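Local atomic coordinates of GTP pyrophosphokinase (Chlorobaculum tepidum, PDB entry 3IBW), a protein that probably transfers pyrophosphate from ATP to GTP as a GTP pyrophosphokinase, with its ACT domain, the part in this entry, likely serving regulation. Residues A6-V11 and L49-K54; N16-Q21 and R67-V72. The protein carries 1 engineered substitution. All coordinates share one frame; numbering follows the deposited sequence.

The two contacts serve as a worked example of how chemistry follows place in a ferredoxin-like ACT domain. Interaction 1 is core: segments 6-11 and 49-54, on strands 4-13 and 44-53, are joined by four direct backbone hydrogen bonds, and apolar side chains line the helix-covered face. Interaction 2 lies at the surface, where the start of helix 18-28 faces the turn between helix 56-67 and strand 72-78; there a selenomethionine, a valine and one bridging water do the joining. Their centres are about 17 Å apart, yet I10 CG2 packs on V72 CG1 at 3.8 Å. Both sites thus draw on strand 4-13, one by direct pairing, the other through the G71 to E13 backbone bond and side-chain packing of M18 and V72.

Interaction 1 (A6-V11 and L49-K54); sequences AGIRIV and LMIFVK
I8 sets CG1 anti to its own carbonyl carbon (chi1 -60°) and extends to CD1, whereas I51 places CG1 in the crowded position between backbone N and carbonyl carbon (chi1 58°). The two isoleucines consequently cross obliquely, and their CD1 methyls meet at 4.2 Å. L49, with CG anti to the backbone N, directs CD2 to the same methyl of I8. V53 also uses the crowded position for CG1, and this branch touches A6 CB at 4.0 Å.

Beneath these side chains runs the antiparallel pairing of the two central strands in the four-stranded sheet of the ferredoxin-like ACT fold. A6 and I51 form one hydrogen-bonded pair, with A6 N to I51 O at 2.8 Å and I51 N to A6 O at 2.9 Å; I8 and L49 form the next in the same reciprocal way. The bond from A6 N is almost straight, 172° at the hydrogen, and runs nearly along the C=O axis of I51. Between the two hydrogen-bonded pairs lies G7 with M50, a non-hydrogen-bonded pair, where the CA atoms close to 4.5 Å and each strand offers a CA-H to a carbonyl of the other. Selenomethionine M50, bent at chi2 and chi3, folds back over G7: its SE rests 3.6 Å from G7 CA and its CE 3.4 Å from A6 O. A beta carbon on G7 would clash with that selenium.

On the face away from M50, A6 and I8 pack on L59 and I51 on L62, so helix 56-67 covers this side. Strand 72-78 continues the sheet beyond 4-13, and strand 32-41 adjoins 44-53, with L49 touching I33 and I36.

Interaction 2 (N16-Q21 and R67-V72); sequences NGMTNQ and RKVQGV. Engineered in segment 16-21: N16 (natural residue Ile).
In this ferredoxin-like ACT domain, the first turn of helix 18-28, with G17 as N-cap residue, faces a type II beta turn, V69 to V72, that leads into strand 72-78. Apolar packing centres on selenomethionine M18. Its CG lies anti to the carbonyl carbon (chi1 -79°), and bends at chi2 and chi3 bring the methyl CE to V69 CG1 at 3.8 Å, with V72 CG2 a little farther off. The M18 and V69 side chains run alongside each other, pointing opposite ways. V69 packs on V25 and V72 on I22, both farther along helix 18-28.

A separate van der Waals contact sets a methyl against an amide: V69 CG1, anti to its backbone N, meets the end of Q21 tip to tip, with Q21 NE2 3.7 Å away.

The turn passes close beside the selenium. G71, at phi 115°, lies within the turn closed by V72 N to V69 O and has a backbone hydrogen bond with E13; a beta carbon there would strike both M18 SE and the preceding carbonyl oxygen.

The polar link is indirect: a water donates to Q21 OE1 at 2.9 Å and to Q70 O at 2.7 Å, bridging helix and turn. Q70 O also has M18 SE beside it, at 3.3 Å.

Interaction 1 (A6-V11 and L49-K54)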
# COMPACT_ATOMS: atom_id res chain seq x y z
N ALA A 6 9.75 -10.57 -6.87
CA ALA A 6 9.53 -9.86 -8.12
C ALA A 6 9.13 -8.42 -7.83
O ALA A 6 8.57 -8.11 -6.77
CB ALA A 6 8.45 -10.54 -8.94
N GLY A 7 9.41 -7.53 -8.79
CA GLY A 7 9.07 -6.13 -8.64
C GLY A 7 8.08 -5.69 -9.71
O GLY A 7 8.15 -6.16 -10.85
N ILE A 8 7.17 -4.80 -9.34
CA ILE A 8 6.17 -4.27 -10.26
C ILE A 8 6.10 -2.75 -10.08
O ILE A 8 6.08 -2.26 -8.95
CB ILE A 8 4.74 -4.80 -9.95
CG1 ILE A 8 4.68 -6.32 -10.05
CG2 ILE A 8 3.73 -4.17 -10.91
CD1 ILE A 8 3.33 -6.89 -9.63
N ARG A 9 6.08 -2.02 -11.18
CA ARG A 9 5.98 -0.56 -11.11
C ARG A 9 4.70 -0.12 -11.79
O ARG A 9 4.43 -0.49 -12.94
CB ARG A 9 7.18 0.11 -11.78
CG ARG A 9 7.03 1.63 -11.90
CD ARG A 9 8.36 2.27 -12.24
NE ARG A 9 8.26 3.70 -12.56
CZ ARG A 9 8.30 4.67 -11.66
NH1 ARG A 9 8.42 4.39 -10.37
NH2 ARG A 9 8.25 5.94 -12.06
N ILE A 10 3.91 0.68 -11.08
CA ILE A 10 2.65 1.20 -11.60
C ILE A 10 2.71 2.73 -11.61
O ILE A 10 3.19 3.34 -10.66
CB ILE A 10 1.45 0.79 -10.69
CG1 ILE A 10 1.42 -0.73 -10.52
CG2 ILE A 10 0.13 1.29 -11.29
CD1 ILE A 10 1.83 -1.18 -9.13
N VAL A 11 2.24 3.33 -12.70
CA VAL A 11 2.20 4.78 -12.82
C VAL A 11 0.77 5.08 -13.31
O VAL A 11 0.28 4.45 -14.25
CB VAL A 11 3.24 5.32 -13.84
CG1 VAL A 11 3.18 6.85 -13.87
CG2 VAL A 11 4.65 4.85 -13.44
N LEU A 49 6.32 -1.88 -6.17
CA LEU A 49 5.90 -2.96 -5.29
C LEU A 49 6.83 -4.16 -5.42
O LEU A 49 7.16 -4.56 -6.53
CB LEU A 49 4.47 -3.37 -5.68
CG LEU A 49 3.83 -4.69 -5.22
CD1 LEU A 49 3.57 -4.64 -3.72
CD2 LEU A 49 2.53 -4.92 -5.97
N MSE A 50 7.27 -4.70 -4.28
CA MSE A 50 8.11 -5.90 -4.30
C MSE A 50 7.26 -6.95 -3.59
O MSE A 50 6.78 -6.74 -2.48
CB MSE A 50 9.41 -5.71 -3.53
CG MSE A 50 10.32 -4.64 -4.09
SE MSE A 50 11.03 -5.08 -5.82
CE MSE A 50 11.47 -6.95 -5.52
N ILE A 51 7.08 -8.09 -4.24
CA ILE A 51 6.27 -9.17 -3.70
C ILE A 51 6.94 -10.51 -3.93
O ILE A 51 7.82 -10.63 -4.79
CB ILE A 51 4.89 -9.25 -4.43
CG1 ILE A 51 5.10 -9.46 -5.94
CG2 ILE A 51 4.08 -7.99 -4.19
CD1 ILE A 51 3.83 -9.80 -6.70
N PHE A 52 6.54 -11.51 -3.13
CA PHE A 52 7.02 -12.88 -3.32
C PHE A 52 5.85 -13.53 -4.07
O PHE A 52 4.70 -13.49 -3.61
CB PHE A 52 7.29 -13.58 -1.98
CG PHE A 52 8.64 -13.27 -1.43
CD1 PHE A 52 9.79 -13.76 -2.03
CD2 PHE A 52 8.76 -12.47 -0.31
CE1 PHE A 52 11.04 -13.44 -1.53
CE2 PHE A 52 10.02 -12.14 0.19
CZ PHE A 52 11.16 -12.63 -0.41
N VAL A 53 6.15 -14.12 -5.22
CA VAL A 53 5.12 -14.71 -6.06
C VAL A 53 5.50 -16.11 -6.50
O VAL A 53 6.67 -16.45 -6.62
CB VAL A 53 4.86 -13.75 -7.27
CG1 VAL A 53 6.11 -13.63 -8.12
CG2 VAL A 53 3.69 -14.23 -8.08
N LYS A 54 4.47 -16.92 -6.74
CA LYS A 54 4.62 -18.32 -7.14
C LYS A 54 5.46 -18.58 -8.38
O LYS A 54 6.40 -19.37 -8.36
CB LYS A 54 3.23 -18.93 -7.36
CG LYS A 54 3.21 -20.41 -7.69
CD LYS A 54 1.79 -20.96 -7.71
CE LYS A 54 1.03 -20.55 -8.96
NZ LYS A 54 -0.15 -21.43 -9.20

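Interaction 2 (N16-Q21 and R67-V72)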
# COMPACT_ATOMS: atom_id res chain seq x y z
N ASN A 16 -9.57 11.15 -8.47
CA ASN A 16 -10.68 10.27 -8.14
C ASN A 16 -10.43 9.07 -7.24
O ASN A 16 -10.92 7.97 -7.52
CB ASN A 16 -11.22 9.75 -9.49
CG ASN A 16 -11.28 10.84 -10.59
OD1 ASN A 16 -10.75 10.67 -11.69
ND2 ASN A 16 -11.94 11.95 -10.28
N GLY A 17 -9.65 9.26 -6.18
CA GLY A 17 -9.36 8.17 -5.26
C GLY A 17 -8.50 7.05 -5.81
O GLY A 17 -8.55 5.92 -5.32
N MSE A 18 -7.69 7.35 -6.82
CA MSE A 18 -6.84 6.33 -7.44
C MSE A 18 -5.77 5.69 -6.55
O MSE A 18 -5.52 4.49 -6.66
CB MSE A 18 -6.15 6.92 -8.68
CG MSE A 18 -7.03 6.99 -9.92
SE MSE A 18 -7.60 5.24 -10.52
CE MSE A 18 -5.99 4.24 -10.18
N THR A 19 -5.15 6.46 -5.66
CA THR A 19 -4.12 5.90 -4.79
C THR A 19 -4.77 4.87 -3.86
O THR A 19 -4.22 3.79 -3.64
CB THR A 19 -3.37 6.99 -4.00
OG1 THR A 19 -4.31 7.84 -3.34
CG2 THR A 19 -2.49 7.83 -4.95
N ASN A 20 -5.93 5.21 -3.31
CA ASN A 20 -6.65 4.28 -2.46
C ASN A 20 -7.11 3.07 -3.29
O ASN A 20 -7.06 1.93 -2.82
CB ASN A 20 -7.89 4.94 -1.83
CG ASN A 20 -7.54 5.80 -0.63
OD1 ASN A 20 -8.00 5.54 0.48
ND2 ASN A 20 -6.72 6.81 -0.85
N GLN A 21 -7.56 3.31 -4.52
CA GLN A 21 -8.01 2.20 -5.36
C GLN A 21 -6.89 1.21 -5.65
O GLN A 21 -7.08 0.00 -5.54
CB GLN A 21 -8.61 2.71 -6.68
CG GLN A 21 -8.88 1.60 -7.69
CD GLN A 21 -9.94 1.96 -8.72
OE1 GLN A 21 -10.17 3.13 -9.01
NE2 GLN A 21 -10.57 0.94 -9.30
N ARG A 67 -3.19 -3.28 -14.59
CA ARG A 67 -3.23 -2.54 -15.85
C ARG A 67 -4.65 -2.26 -16.32
O ARG A 67 -4.89 -1.29 -17.04
CB ARG A 67 -2.42 -3.28 -16.94
CG ARG A 67 -1.94 -2.38 -18.08
CD ARG A 67 -1.12 -3.12 -19.14
NE ARG A 67 0.16 -3.61 -18.62
CZ ARG A 67 0.37 -4.85 -18.18
NH1 ARG A 67 -0.62 -5.73 -18.20
NH2 ARG A 67 1.57 -5.21 -17.74
N LYS A 68 -5.59 -3.09 -15.88
CA LYS A 68 -6.99 -2.92 -16.27
C LYS A 68 -7.73 -1.87 -15.46
O LYS A 68 -8.87 -1.53 -15.78
CB LYS A 68 -7.73 -4.26 -16.19
CG LYS A 68 -7.37 -5.21 -17.33
CD LYS A 68 -8.10 -6.54 -17.21
CE LYS A 68 -7.62 -7.53 -18.26
NZ LYS A 68 -7.70 -8.93 -17.77
N VAL A 69 -7.10 -1.34 -14.41
CA VAL A 69 -7.74 -0.31 -13.61
C VAL A 69 -7.73 1.00 -14.41
O VAL A 69 -6.67 1.53 -14.75
CB VAL A 69 -7.01 -0.10 -12.26
CG1 VAL A 69 -7.62 1.07 -11.51
CG2 VAL A 69 -7.11 -1.37 -11.42
N GLN A 70 -8.92 1.52 -14.71
CA GLN A 70 -9.02 2.77 -15.46
C GLN A 70 -8.35 3.86 -14.65
O GLN A 70 -8.65 4.07 -13.47
CB GLN A 70 -10.50 3.10 -15.72
CG GLN A 70 -11.18 2.13 -16.68
CD GLN A 70 -10.48 2.06 -18.02
OE1 GLN A 70 -10.19 3.09 -18.63
NE2 GLN A 70 -10.22 0.85 -18.50
N GLY A 71 -7.42 4.56 -15.29
CA GLY A 71 -6.67 5.61 -14.61
C GLY A 71 -5.20 5.23 -14.51
O GLY A 71 -4.36 6.08 -14.21
N VAL A 72 -4.87 3.95 -14.73
CA VAL A 72 -3.48 3.50 -14.69
C VAL A 72 -2.89 3.70 -16.09
O VAL A 72 -3.53 3.35 -17.09
CB VAL A 72 -3.36 1.99 -14.32
CG1 VAL A 72 -1.92 1.50 -14.54
CG2 VAL A 72 -3.78 1.77 -12.87
O HOH W 1 -10.71 3.41 -11.85